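Local coordinates for protein kojibiose phosphorylase (PDB 6W0P) that is a carbohydrate-active enzyme of glycoside hydrolase family 65, named a phosphorylase, with a beta-sandwich N-terminal domain and an alpha-helical central catalytic domain, at residues A[33-38]-A[141-146]; A[145-150]-A[287-292]; A[490-495]-A[594-599]; A[586-591]-A[625-630]. All blocks are in the same frame, centred on the assembly; numbering follows the deposited sequence.

Interaction 1: residues A[33-38]-A[141-146]; sequences FSLGNE and ISRLLD
Leu35 and Asn37 face Leu145 from a backbone that runs almost parallel to its partner: the direction from CA of residue 35 to CA of residue 37 lies 12° from that between residues 143 and 146, and the closest CA pair, Asn37 with Leu145, is 6.4 Å apart. At that spacing the link is made by side chains and not by a backbone ladder. Leu35 and Leu145 both point toward the opposite segment and meet through Leu35 CB and Leu145 CD1, 3.6 Å apart. Leu145 CG is anti to the carbonyl carbon (chi1 -55°), and its CD1 branch also touches the backbone of Leu35, 3.6 Å from Leu35 C. The CD1 branch of Leu35 touches the partner strand's backbone, 3.8 Å from Arg143 O.

The polar part lies at the end of the strand. Asn37 ND2 donates to Asp146 O at 2.9 Å with an N-H...O angle of 155°, approaching from above the carbonyl plane, while the Asn37 and Leu145 side chains cross at about a right angle, ND2 being 3.8 Å from Leu145 CB. Asn37 ND2 has a second acceptor in Cys150 O, and Asn37 OD1 bonds Ser40 OG, which together fix the amide's rotation in a fully buried setting.

Strand 35-36 is an edge of a small three-stranded antiparallel sheet. Here it lies against strand 135-145 of the large antiparallel sheet in the N-terminal domain, between neighbours 123-132 and 152-161, while Leu144 turns away to pack on Phe282 and Leu285 of helix 282-300.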
loop_
_atom_site.group_PDB
_atom_site.type_symbol
_atom_site.label_atom_id
_atom_site.label_comp_id
_atom_site.label_asym_id
_atom_site.label_seq_id
_atom_site.Cartn_x
_atom_site.Cartn_y
_atom_site.Cartn_z
ATOM N N PHE A 33 35.119 -4.702 -4.392
ATOM C CA PHE A 33 36.288 -5.457 -3.885
ATOM C C PHE A 33 35.850 -6.455 -2.811
ATOM O O PHE A 33 36.727 -7.000 -2.145
ATOM C CB PHE A 33 37.351 -4.491 -3.371
ATOM C CG PHE A 33 38.118 -3.764 -4.443
ATOM C CD1 PHE A 33 37.564 -2.682 -5.106
ATOM C CD2 PHE A 33 39.414 -4.127 -4.746
ATOM C CE1 PHE A 33 38.288 -1.989 -6.070
ATOM C CE2 PHE A 33 40.119 -3.461 -5.740
ATOM C CZ PHE A 33 39.571 -2.365 -6.373
ATOM N N SER A 34 34.547 -6.679 -2.644
ATOM C CA SER A 34 33.978 -7.607 -1.632
ATOM C C SER A 34 34.561 -9.010 -1.839
ATOM O O SER A 34 34.678 -9.465 -3.012
ATOM C CB SER A 34 32.464 -7.664 -1.691
ATOM O OG SER A 34 31.873 -6.422 -1.321
ATOM N N LEU A 35 34.873 -9.687 -0.732
ATOM C CA LEU A 35 35.206 -11.132 -0.734
ATOM C C LEU A 35 33.970 -11.911 -0.280
ATOM O O LEU A 35 33.123 -11.349 0.457
ATOM C CB LEU A 35 36.388 -11.391 0.209
ATOM C CG LEU A 35 37.696 -10.686 -0.142
ATOM C CD1 LEU A 35 38.781 -11.055 0.861
ATOM C CD2 LEU A 35 38.128 -11.039 -1.542
ATOM N N GLY A 36 33.861 -13.153 -0.730
ATOM C CA GLY A 36 32.769 -14.050 -0.332
ATOM C C GLY A 36 33.162 -15.483 -0.565
ATOM O O GLY A 36 33.949 -15.733 -1.496
ATOM N N ASN A 37 32.675 -16.384 0.273
ATOM C CA ASN A 37 32.964 -17.831 0.140
ATOM C C ASN A 37 31.656 -18.599 0.350
ATOM O O ASN A 37 31.760 -19.746 0.768
ATOM C CB ASN A 37 34.118 -18.243 1.059
ATOM C CG ASN A 37 33.834 -18.083 2.544
ATOM O OD1 ASN A 37 32.752 -17.654 2.943
ATOM N ND2 ASN A 37 34.805 -18.436 3.379
ATOM N N GLU A 38 30.516 -17.984 -0.020
ATOM C CA GLU A 38 29.113 -18.483 0.100
ATOM C C GLU A 38 28.671 -18.529 1.566
ATOM O O GLU A 38 27.593 -17.997 1.892
ATOM C CB GLU A 38 28.922 -19.891 -0.469
ATOM C CG GLU A 38 27.465 -20.323 -0.453
ATOM C CD GLU A 38 27.226 -21.819 -0.554
ATOM O OE1 GLU A 38 27.744 -22.421 -1.520
ATOM O OE2 GLU A 38 26.497 -22.369 0.318
ATOM N N ILE A 141 47.955 -4.140 4.185
ATOM C CA ILE A 141 46.885 -4.946 4.840
ATOM C C ILE A 141 46.322 -5.913 3.803
ATOM O O ILE A 141 45.758 -5.466 2.794
ATOM C CB ILE A 141 45.816 -4.049 5.477
ATOM C CG1 ILE A 141 46.458 -3.095 6.481
ATOM C CG2 ILE A 141 44.707 -4.877 6.099
ATOM C CD1 ILE A 141 45.512 -2.098 7.073
ATOM N N SER A 142 46.506 -7.204 4.063
ATOM C CA SER A 142 46.155 -8.306 3.142
ATOM C C SER A 142 45.049 -9.135 3.797
ATOM O O SER A 142 45.112 -9.313 5.029
ATOM C CB SER A 142 47.390 -9.106 2.807
ATOM O OG SER A 142 48.405 -8.249 2.290
ATOM N N ARG A 143 44.039 -9.561 3.031
ATOM C CA ARG A 143 43.036 -10.512 3.565
ATOM C C ARG A 143 42.488 -11.483 2.509
ATOM O O ARG A 143 42.528 -11.218 1.273
ATOM C CB ARG A 143 41.939 -9.781 4.344
ATOM C CG ARG A 143 41.268 -8.611 3.649
ATOM C CD ARG A 143 40.565 -7.735 4.672
ATOM N NE ARG A 143 39.289 -7.251 4.160
ATOM C CZ ARG A 143 38.600 -6.207 4.627
ATOM N NH1 ARG A 143 39.063 -5.495 5.633
ATOM N NH2 ARG A 143 37.452 -5.868 4.056
ATOM N N LEU A 144 41.998 -12.589 3.056
ATOM C CA LEU A 144 41.482 -13.802 2.387
ATOM C C LEU A 144 40.260 -14.295 3.164
ATOM O O LEU A 144 40.290 -14.276 4.405
ATOM C CB LEU A 144 42.542 -14.906 2.444
ATOM C CG LEU A 144 43.823 -14.741 1.641
ATOM C CD1 LEU A 144 44.814 -15.818 2.064
ATOM C CD2 LEU A 144 43.580 -14.846 0.146
ATOM N N LEU A 145 39.252 -14.784 2.457
ATOM C CA LEU A 145 38.280 -15.753 2.996
ATOM C C LEU A 145 38.656 -17.119 2.413
ATOM O O LEU A 145 38.886 -17.197 1.197
ATOM C CB LEU A 145 36.857 -15.306 2.640
ATOM C CG LEU A 145 36.471 -13.893 3.076
ATOM C CD1 LEU A 145 35.014 -13.607 2.759
ATOM C CD2 LEU A 145 36.715 -13.673 4.561
ATOM N N ASP A 146 38.805 -18.133 3.262
ATOM C CA ASP A 146 39.186 -19.512 2.846
ATOM C C ASP A 146 38.045 -20.081 2.001
ATOM O O ASP A 146 36.931 -20.132 2.513
ATOM C CB ASP A 146 39.466 -20.397 4.061
ATOM C CG ASP A 146 40.236 -21.669 3.758
ATOM O OD1 ASP A 146 39.909 -22.359 2.756
ATOM O OD2 ASP A 146 41.151 -21.984 4.550
#

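Interaction 2: residues A[145-150]-A[287-292]; sequences LDMSDC and KKNQKF
Asp146 and Lys288 join an Asx turn to a helix: the turn lies in the connection from strand 135-145 to strand 152-161, and the partner is helix 282-300. Within the turn, Asp146 OD1 accepts from Ser148 N on its anti lone pair and from Asp149 N above the carboxylate plane.

Charge forms a three-residue network. Lys288, extended beyond CG, places NZ 2.7 Å from Asp146 OD2, on the syn lone pair, and 2.7 Å from Asp149 OD2, on the anti one. Both carboxylates would favour the charged ammonium; Asp146 OD2 has a further partner in Tyr154 OH.

Hydrogen bonds to and from the buried Asn289 amide grip the backbone on both sides of Asp146. Its ND2 donates to Leu145 O at 2.9 Å, close to the amide plane, and OD1 accepts from Met147 N at 3.0 Å. Asn289 ND2 also reaches Ser121 O.

Apolar contact centres on Phe292, whose chi1 of 174° sets CG anti to the backbone N and makes it the ring atom nearest Met147 CB. That CB sits over the centre of the ring, 10° off its normal, in a CH-pi contact. Bends at chi2 and chi3 of Met147 fold the chain back, bringing CE to 3.6 Å from Phe292 CE1, with the sulfur in an oblique Met-aromatic contact.

A water lies within hydrogen-bonding distance of Asp146 OD1 (2.8 Å), Asn289 OD1 (2.9 Å) and Ser148 OG (3.0 Å).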
loop_
_atom_site.group_PDB
_atom_site.type_symbol
_atom_site.label_atom_id
_atom_site.label_comp_id
_atom_site.label_asym_id
_atom_site.label_seq_id
_atom_site.Cartn_x
_atom_site.Cartn_y
_atom_site.Cartn_z
ATOM N N LEU A 145 39.252 -14.784 2.457
ATOM C CA LEU A 145 38.280 -15.753 2.996
ATOM C C LEU A 145 38.656 -17.119 2.413
ATOM O O LEU A 145 38.886 -17.197 1.197
ATOM C CB LEU A 145 36.857 -15.306 2.640
ATOM C CG LEU A 145 36.471 -13.893 3.076
ATOM C CD1 LEU A 145 35.014 -13.607 2.759
ATOM C CD2 LEU A 145 36.715 -13.673 4.561
ATOM N N ASP A 146 38.805 -18.133 3.262
ATOM C CA ASP A 146 39.186 -19.512 2.846
ATOM C C ASP A 146 38.045 -20.081 2.001
ATOM O O ASP A 146 36.931 -20.132 2.513
ATOM C CB ASP A 146 39.466 -20.397 4.061
ATOM C CG ASP A 146 40.236 -21.669 3.758
ATOM O OD1 ASP A 146 39.909 -22.359 2.756
ATOM O OD2 ASP A 146 41.151 -21.984 4.550
ATOM N N MET A 147 38.298 -20.460 0.755
ATOM C CA MET A 147 37.207 -20.872 -0.177
ATOM C C MET A 147 36.806 -22.330 0.054
ATOM O O MET A 147 35.685 -22.644 -0.346
ATOM C CB MET A 147 37.602 -20.698 -1.643
ATOM C CG MET A 147 37.922 -19.272 -1.977
ATOM S SD MET A 147 36.572 -18.113 -1.667
ATOM C CE MET A 147 35.433 -18.609 -2.953
ATOM N N SER A 148 37.650 -23.157 0.688
ATOM C CA SER A 148 37.372 -24.592 1.002
ATOM C C SER A 148 36.860 -24.749 2.446
ATOM O O SER A 148 35.743 -25.262 2.624
ATOM C CB SER A 148 38.589 -25.452 0.760
ATOM O OG SER A 148 39.387 -24.893 -0.279
ATOM N N ASP A 149 37.653 -24.353 3.445
ATOM C CA ASP A 149 37.261 -24.397 4.883
ATOM C C ASP A 149 36.670 -23.038 5.240
ATOM O O ASP A 149 37.409 -22.210 5.789
ATOM C CB ASP A 149 38.444 -24.773 5.782
ATOM C CG ASP A 149 39.029 -26.135 5.452
ATOM O OD1 ASP A 149 38.307 -27.119 5.661
ATOM O OD2 ASP A 149 40.189 -26.194 4.958
ATOM N N CYS A 150 35.396 -22.816 4.910
ATOM C CA CYS A 150 34.809 -21.464 4.688
ATOM C C CYS A 150 34.525 -20.749 6.014
ATOM O O CYS A 150 34.260 -19.529 5.981
ATOM C CB CYS A 150 33.557 -21.551 3.830
ATOM S SG CYS A 150 33.856 -22.400 2.258
ATOM N N LYS A 287 48.061 -19.505 -1.628
ATOM C CA LYS A 287 48.273 -20.643 -2.566
ATOM C C LYS A 287 47.080 -21.596 -2.475
ATOM O O LYS A 287 46.615 -22.022 -3.527
ATOM C CB LYS A 287 49.578 -21.385 -2.281
ATOM C CG LYS A 287 50.832 -20.615 -2.656
ATOM C CD LYS A 287 52.095 -21.372 -2.333
ATOM C CE LYS A 287 53.353 -20.581 -2.617
ATOM N NZ LYS A 287 54.520 -21.484 -2.778
ATOM N N LYS A 288 46.577 -21.859 -1.273
ATOM C CA LYS A 288 45.403 -22.738 -1.047
ATOM C C LYS A 288 44.181 -22.153 -1.766
ATOM O O LYS A 288 43.514 -22.912 -2.508
ATOM C CB LYS A 288 45.151 -22.916 0.444
ATOM C CG LYS A 288 44.020 -23.866 0.798
ATOM C CD LYS A 288 43.776 -23.873 2.277
ATOM C CE LYS A 288 42.760 -24.900 2.711
ATOM N NZ LYS A 288 42.104 -24.485 3.978
ATOM N N ASN A 289 43.951 -20.845 -1.635
ATOM C CA ASN A 289 42.799 -20.196 -2.298
ATOM C C ASN A 289 43.008 -20.257 -3.811
ATOM O O ASN A 289 42.033 -20.476 -4.537
ATOM C CB ASN A 289 42.567 -18.765 -1.821
ATOM C CG ASN A 289 41.341 -18.644 -0.958
ATOM O OD1 ASN A 289 40.941 -19.602 -0.311
ATOM N ND2 ASN A 289 40.754 -17.466 -0.944
ATOM N N GLN A 290 44.239 -20.097 -4.272
ATOM C CA GLN A 290 44.531 -20.094 -5.722
ATOM C C GLN A 290 44.216 -21.483 -6.293
ATOM O O GLN A 290 43.699 -21.529 -7.407
ATOM C CB GLN A 290 45.972 -19.658 -5.993
ATOM C CG GLN A 290 46.340 -19.614 -7.470
ATOM C CD GLN A 290 47.159 -18.388 -7.778
ATOM O OE1 GLN A 290 47.465 -17.577 -6.888
ATOM N NE2 GLN A 290 47.519 -18.245 -9.042
ATOM N N LYS A 291 44.515 -22.558 -5.557
ATOM C CA LYS A 291 44.230 -23.961 -5.963
ATOM C C LYS A 291 42.716 -24.104 -6.184
ATOM O O LYS A 291 42.324 -24.702 -7.187
ATOM C CB LYS A 291 44.753 -24.948 -4.917
ATOM C CG LYS A 291 45.219 -26.293 -5.457
ATOM C CD LYS A 291 45.157 -27.381 -4.405
ATOM C CE LYS A 291 43.754 -27.924 -4.189
ATOM N NZ LYS A 291 43.549 -29.210 -4.912
ATOM N N PHE A 292 41.892 -23.535 -5.296
ATOM C CA PHE A 292 40.411 -23.517 -5.438
ATOM C C PHE A 292 39.991 -22.729 -6.687
ATOM O O PHE A 292 39.166 -23.246 -7.442
ATOM C CB PHE A 292 39.762 -22.910 -4.202
ATOM C CG PHE A 292 38.275 -22.709 -4.315
ATOM C CD1 PHE A 292 37.757 -21.603 -4.978
ATOM C CD2 PHE A 292 37.399 -23.606 -3.728
ATOM C CE1 PHE A 292 36.389 -21.403 -5.045
ATOM C CE2 PHE A 292 36.031 -23.397 -3.797
ATOM C CZ PHE A 292 35.530 -22.294 -4.448
HETATM O O HOH W 1 40.963 -22.429 0.213
#

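Interaction 3: residues A[490-495]-A[594-599]; sequences NFMAKK and MFLYME
Tyr597 presents its ring to three side chains of helix 487-504, each meeting it differently. Lys495 runs past the ring in the opposite direction and covers one face: CE stands 3.5 Å above the plane over the ring centre, 13° off the normal, which defines a CH-pi contact. The bend at chi2 (-67°) puts CD toward the hydroxyl end of the ring, 3.8 Å from Tyr597 CZ, one bond before the CE that covers the centre. The ammonium lies farther out, Lys495 NZ being 4.5 Å from the Tyr597 ring centroid in an off-centre cation-pi contact, and it forms a salt bridge with Glu600. Nearer the backbone, Lys495 CB comes within 3.5 Å of Tyr597 OH.

The contact belongs to the central catalytic domain, an (alpha/alpha)6 barrel in family 65, where helix 487-504 packs against the last residues of helix 590-596 and those following. Tyr425 and Phe424 of helix 418-434 also adjoin Tyr597, the former edge-to-face.

Phe491 turns an edge toward the tyrosine in an offset edge-to-face pair, with planes at 67° and Phe491 CE1 3.7 Å from Tyr597 CD2; its ring also stacks with Phe593. Met492 approaches the tyrosine rim instead. Its SD lies in the ring plane, 3.8 Å from Tyr597 CE2, a Met-aromatic contact at the edge. Beyond the sulfur, the bent chain delivers its methyl to the preceding residue, with Met492 CE 3.8 Å from Leu596 CD1, the two side chains crossing at about a right angle.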
loop_
_atom_site.group_PDB
_atom_site.type_symbol
_atom_site.label_atom_id
_atom_site.label_comp_id
_atom_site.label_asym_id
_atom_site.label_seq_id
_atom_site.Cartn_x
_atom_site.Cartn_y
_atom_site.Cartn_z
ATOM N N ASN A 490 0.282 -18.389 -17.029
ATOM C CA ASN A 490 -0.550 -19.535 -17.473
ATOM C C ASN A 490 0.355 -20.556 -18.169
ATOM O O ASN A 490 0.226 -21.763 -17.877
ATOM C CB ASN A 490 -1.708 -19.092 -18.369
ATOM C CG ASN A 490 -2.748 -18.307 -17.602
ATOM O OD1 ASN A 490 -2.481 -17.843 -16.503
ATOM N ND2 ASN A 490 -3.919 -18.131 -18.200
ATOM N N PHE A 491 1.235 -20.071 -19.041
ATOM C CA PHE A 491 2.166 -20.908 -19.824
ATOM C C PHE A 491 3.030 -21.707 -18.847
ATOM O O PHE A 491 3.055 -22.954 -18.937
ATOM C CB PHE A 491 3.001 -20.041 -20.765
ATOM C CG PHE A 491 3.876 -20.806 -21.722
ATOM C CD1 PHE A 491 5.164 -21.167 -21.372
ATOM C CD2 PHE A 491 3.422 -21.134 -22.986
ATOM C CE1 PHE A 491 5.964 -21.868 -22.259
ATOM C CE2 PHE A 491 4.236 -21.808 -23.881
ATOM C CZ PHE A 491 5.512 -22.164 -23.517
ATOM N N MET A 492 3.696 -21.018 -17.921
ATOM C CA MET A 492 4.628 -21.683 -16.973
ATOM C C MET A 492 3.863 -22.663 -16.054
ATOM O O MET A 492 4.457 -23.702 -15.716
ATOM C CB MET A 492 5.389 -20.648 -16.144
ATOM C CG MET A 492 6.327 -19.797 -16.970
ATOM S SD MET A 492 7.539 -20.778 -17.878
ATOM C CE MET A 492 8.605 -21.258 -16.520
ATOM N N ALA A 493 2.631 -22.333 -15.630
ATOM C CA ALA A 493 1.762 -23.202 -14.806
ATOM C C ALA A 493 1.423 -24.477 -15.592
ATOM O O ALA A 493 1.557 -25.602 -15.047
ATOM C CB ALA A 493 0.509 -22.459 -14.404
ATOM N N LYS A 494 0.973 -24.312 -16.834
ATOM C CA LYS A 494 0.674 -25.438 -17.755
ATOM C C LYS A 494 1.937 -26.291 -17.923
ATOM O O LYS A 494 1.809 -27.529 -17.824
ATOM C CB LYS A 494 0.137 -24.912 -19.080
ATOM C CG LYS A 494 -0.358 -25.992 -20.027
ATOM C CD LYS A 494 -0.931 -25.489 -21.346
ATOM C CE LYS A 494 -1.353 -26.643 -22.236
ATOM N NZ LYS A 494 -2.359 -26.211 -23.233
ATOM N N LYS A 495 3.121 -25.675 -18.057
ATOM C CA LYS A 495 4.396 -26.433 -18.153
ATOM C C LYS A 495 4.642 -27.206 -16.854
ATOM O O LYS A 495 5.132 -28.340 -16.931
ATOM C CB LYS A 495 5.594 -25.538 -18.472
ATOM C CG LYS A 495 5.695 -25.082 -19.919
ATOM C CD LYS A 495 5.987 -26.213 -20.888
ATOM C CE LYS A 495 6.548 -25.711 -22.195
ATOM N NZ LYS A 495 6.646 -26.797 -23.197
ATOM N N MET A 594 9.462 -17.393 -23.667
ATOM C CA MET A 594 9.984 -17.771 -24.989
ATOM C C MET A 594 11.484 -18.059 -24.854
ATOM O O MET A 594 11.936 -19.076 -25.406
ATOM C CB MET A 594 9.670 -16.690 -26.016
ATOM C CG MET A 594 8.167 -16.608 -26.286
ATOM S SD MET A 594 7.692 -15.748 -27.806
ATOM C CE MET A 594 8.067 -17.045 -28.990
ATOM N N PHE A 595 12.217 -17.292 -24.032
ATOM C CA PHE A 595 13.644 -17.583 -23.724
ATOM C C PHE A 595 13.768 -18.932 -22.998
ATOM O O PHE A 595 14.625 -19.738 -23.399
ATOM C CB PHE A 595 14.246 -16.489 -22.850
ATOM C CG PHE A 595 15.558 -16.854 -22.213
ATOM C CD1 PHE A 595 16.714 -16.938 -22.974
ATOM C CD2 PHE A 595 15.659 -17.019 -20.843
ATOM C CE1 PHE A 595 17.929 -17.248 -22.391
ATOM C CE2 PHE A 595 16.880 -17.326 -20.253
ATOM C CZ PHE A 595 18.004 -17.457 -21.030
ATOM N N LEU A 596 12.946 -19.170 -21.962
ATOM C CA LEU A 596 13.115 -20.353 -21.062
ATOM C C LEU A 596 12.835 -21.639 -21.850
ATOM O O LEU A 596 13.231 -22.744 -21.386
ATOM C CB LEU A 596 12.210 -20.246 -19.832
ATOM C CG LEU A 596 12.501 -19.096 -18.861
ATOM C CD1 LEU A 596 11.434 -19.052 -17.773
ATOM C CD2 LEU A 596 13.894 -19.213 -18.231
ATOM N N TYR A 597 12.160 -21.491 -22.985
ATOM C CA TYR A 597 11.705 -22.586 -23.876
ATOM C C TYR A 597 12.022 -22.246 -25.336
ATOM O O TYR A 597 11.219 -22.607 -26.244
ATOM C CB TYR A 597 10.219 -22.837 -23.624
ATOM C CG TYR A 597 9.940 -23.543 -22.326
ATOM C CD1 TYR A 597 10.174 -24.900 -22.161
ATOM C CD2 TYR A 597 9.424 -22.834 -21.261
ATOM C CE1 TYR A 597 9.911 -25.534 -20.953
ATOM C CE2 TYR A 597 9.148 -23.448 -20.054
ATOM C CZ TYR A 597 9.391 -24.797 -19.897
ATOM O OH TYR A 597 9.089 -25.328 -18.681
ATOM N N MET A 598 13.173 -21.615 -25.574
ATOM C CA MET A 598 13.621 -21.140 -26.919
ATOM C C MET A 598 13.590 -22.304 -27.925
ATOM O O MET A 598 13.302 -22.056 -29.113
ATOM C CB MET A 598 15.034 -20.543 -26.858
ATOM C CG MET A 598 16.112 -21.518 -26.375
ATOM S SD MET A 598 17.804 -20.855 -26.407
ATOM C CE MET A 598 17.596 -19.315 -25.509
ATOM N N GLU A 599 13.851 -23.536 -27.465
ATOM C CA GLU A 599 13.933 -24.738 -28.348
ATOM C C GLU A 599 12.580 -25.038 -29.016
ATOM O O GLU A 599 12.600 -25.668 -30.065
ATOM C CB GLU A 599 14.500 -25.962 -27.612
ATOM C CG GLU A 599 13.540 -26.678 -26.658
ATOM C CD GLU A 599 13.570 -26.176 -25.224
ATOM O OE1 GLU A 599 14.182 -25.080 -24.978
ATOM O OE2 GLU A 599 12.971 -26.853 -24.349
#

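Interaction 4: residues A[586-591]-A[625-630]; sequences KQPDVL and PSIHSI
Pro588 wedges its ring against Ile627 and His628, two consecutive residues of helix 624-634, the nearest CA pair being Pro588 and Ile627 at 7.2 Å. The purely apolar contact falls on the beta-branch of Ile627: Pro588 CG lies 3.7 Å from Ile627 CB and 3.8 Å from Ile627 CG2. The same methyl, CG2, is 4.0 Å from the backbone Leu591 O.

Contacts with the imidazole come from two aliphatic groups. Pro588 CG reaches to 3.4 Å from His628 CE1, whereas Leu591 CD1 touches the ring at another pair of atoms, 3.5 Å from His628 NE2 and 3.6 Å from His628 CD2. Both approaches are oblique to the ring, and the leucine side chain crosses the histidine at about a right angle.

Polar bonding of the buried histidine is supplied from beyond the two segments: its ND1 pairs with Ser624 O, one turn earlier in the helix, which would restrict rotation of the ring, and His619 meets the ring edge-to-face. Leu591 also touches Asn609 of helix 603-613.

The contact thus joins the turn before helix 590-596, and that helix's first residues, to the side of helix 624-634 within the (alpha/alpha)6 barrel of the family 65 catalytic domain.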
loop_
_atom_site.group_PDB
_atom_site.type_symbol
_atom_site.label_atom_id
_atom_site.label_comp_id
_atom_site.label_asym_id
_atom_site.label_seq_id
_atom_site.Cartn_x
_atom_site.Cartn_y
_atom_site.Cartn_z
ATOM N N LYS A 586 8.189 -3.329 -18.405
ATOM C CA LYS A 586 9.400 -3.182 -17.579
ATOM C C LYS A 586 10.485 -4.125 -18.098
ATOM O O LYS A 586 11.627 -3.709 -18.208
ATOM C CB LYS A 586 9.056 -3.452 -16.118
ATOM C CG LYS A 586 10.210 -3.281 -15.138
ATOM C CD LYS A 586 9.745 -3.662 -13.751
ATOM C CE LYS A 586 10.848 -3.757 -12.730
ATOM N NZ LYS A 586 11.291 -2.388 -12.418
ATOM N N GLN A 587 10.137 -5.372 -18.376
ATOM C CA GLN A 587 11.151 -6.424 -18.585
ATOM C C GLN A 587 10.482 -7.570 -19.327
ATOM O O GLN A 587 9.270 -7.589 -19.483
ATOM C CB GLN A 587 11.730 -6.841 -17.235
ATOM C CG GLN A 587 10.723 -7.540 -16.310
ATOM C CD GLN A 587 11.246 -7.672 -14.893
ATOM O OE1 GLN A 587 11.125 -6.763 -14.090
ATOM N NE2 GLN A 587 11.804 -8.825 -14.559
ATOM N N PRO A 588 11.260 -8.550 -19.810
ATOM C CA PRO A 588 10.682 -9.677 -20.530
ATOM C C PRO A 588 9.535 -10.338 -19.759
ATOM O O PRO A 588 9.702 -10.699 -18.602
ATOM C CB PRO A 588 11.875 -10.616 -20.703
ATOM C CG PRO A 588 13.055 -9.668 -20.737
ATOM C CD PRO A 588 12.724 -8.598 -19.718
ATOM N N ASP A 589 8.397 -10.503 -20.427
ATOM C CA ASP A 589 7.233 -11.249 -19.891
ATOM C C ASP A 589 6.952 -12.388 -20.881
ATOM O O ASP A 589 7.413 -13.512 -20.628
ATOM C CB ASP A 589 6.108 -10.249 -19.606
ATOM C CG ASP A 589 5.051 -10.756 -18.660
ATOM O OD1 ASP A 589 4.478 -11.825 -18.981
ATOM O OD2 ASP A 589 4.804 -10.082 -17.599
ATOM N N VAL A 590 6.351 -12.086 -22.035
ATOM C CA VAL A 590 6.209 -13.077 -23.144
ATOM C C VAL A 590 7.611 -13.581 -23.520
ATOM O O VAL A 590 7.797 -14.813 -23.672
ATOM C CB VAL A 590 5.489 -12.467 -24.353
ATOM C CG1 VAL A 590 5.644 -13.338 -25.599
ATOM C CG2 VAL A 590 4.033 -12.206 -24.050
ATOM N N LEU A 591 8.564 -12.664 -23.698
ATOM C CA LEU A 591 9.930 -12.988 -24.199
ATOM C C LEU A 591 10.689 -13.788 -23.135
ATOM O O LEU A 591 11.633 -14.522 -23.491
ATOM C CB LEU A 591 10.661 -11.694 -24.575
ATOM C CG LEU A 591 10.167 -10.987 -25.836
ATOM C CD1 LEU A 591 11.207 -9.987 -26.329
ATOM C CD2 LEU A 591 9.818 -11.982 -26.950
ATOM N N PRO A 625 18.186 -6.471 -20.713
ATOM C CA PRO A 625 19.088 -6.385 -21.859
ATOM C C PRO A 625 19.641 -7.720 -22.373
ATOM O O PRO A 625 19.720 -7.898 -23.575
ATOM C CB PRO A 625 20.238 -5.501 -21.338
ATOM C CG PRO A 625 19.566 -4.615 -20.299
ATOM C CD PRO A 625 18.591 -5.555 -19.625
ATOM N N SER A 626 20.014 -8.620 -21.465
ATOM C CA SER A 626 20.626 -9.933 -21.798
ATOM C C SER A 626 19.607 -10.849 -22.506
ATOM O O SER A 626 20.003 -11.602 -23.409
ATOM C CB SER A 626 21.242 -10.590 -20.558
ATOM O OG SER A 626 20.255 -10.973 -19.602
ATOM N N ILE A 627 18.348 -10.839 -22.084
ATOM C CA ILE A 627 17.298 -11.719 -22.661
ATOM C C ILE A 627 17.054 -11.271 -24.102
ATOM O O ILE A 627 17.005 -12.120 -24.995
ATOM C CB ILE A 627 16.015 -11.653 -21.829
ATOM C CG1 ILE A 627 16.256 -12.145 -20.403
ATOM C CG2 ILE A 627 14.910 -12.429 -22.510
ATOM C CD1 ILE A 627 16.828 -13.520 -20.365
ATOM N N HIS A 628 16.921 -9.969 -24.303
ATOM C CA HIS A 628 16.688 -9.368 -25.638
ATOM C C HIS A 628 17.923 -9.623 -26.530
ATOM O O HIS A 628 17.730 -9.942 -27.737
ATOM C CB HIS A 628 16.276 -7.884 -25.478
ATOM C CG HIS A 628 14.916 -7.682 -24.886
ATOM N ND1 HIS A 628 14.693 -7.544 -23.527
ATOM C CD2 HIS A 628 13.703 -7.602 -25.469
ATOM C CE1 HIS A 628 13.410 -7.391 -23.304
ATOM N NE2 HIS A 628 12.780 -7.425 -24.484
ATOM N N SER A 629 19.147 -9.482 -25.987
ATOM C CA SER A 629 20.396 -9.761 -26.748
ATOM C C SER A 629 20.367 -11.218 -27.214
ATOM O O SER A 629 20.678 -11.467 -28.393
ATOM C CB SER A 629 21.671 -9.505 -25.986
ATOM O OG SER A 629 22.783 -9.820 -26.832
ATOM N N ILE A 630 19.982 -12.137 -26.320
ATOM C CA ILE A 630 20.036 -13.601 -26.600
ATOM C C ILE A 630 19.028 -13.916 -27.686
ATOM O O ILE A 630 19.396 -14.634 -28.609
ATOM C CB ILE A 630 19.806 -14.451 -25.340
ATOM C CG1 ILE A 630 21.027 -14.353 -24.416
ATOM C CG2 ILE A 630 19.483 -15.887 -25.724
ATOM C CD1 ILE A 630 20.714 -14.497 -22.958
#

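In the fold
The four contacts form two pairs on opposite sides of the chain's centre. Interactions 1 and 2 have centres 10 Å apart and share Leu145 and Asp146; between them Met147 SD packs 3.5 Å from Gly36 O. Interactions 3 and 4, centres 14 Å apart, both use helix 590-596, and between them Phe595 CD2 packs 3.7 Å from Ile627 CD1. Their segments alternate along the chain. The pairs do not touch: nearest atoms of interactions 1 and 3, and of 1 and 4, are about 22 Å apart, separating the N-terminal region from the helical catalytic domain.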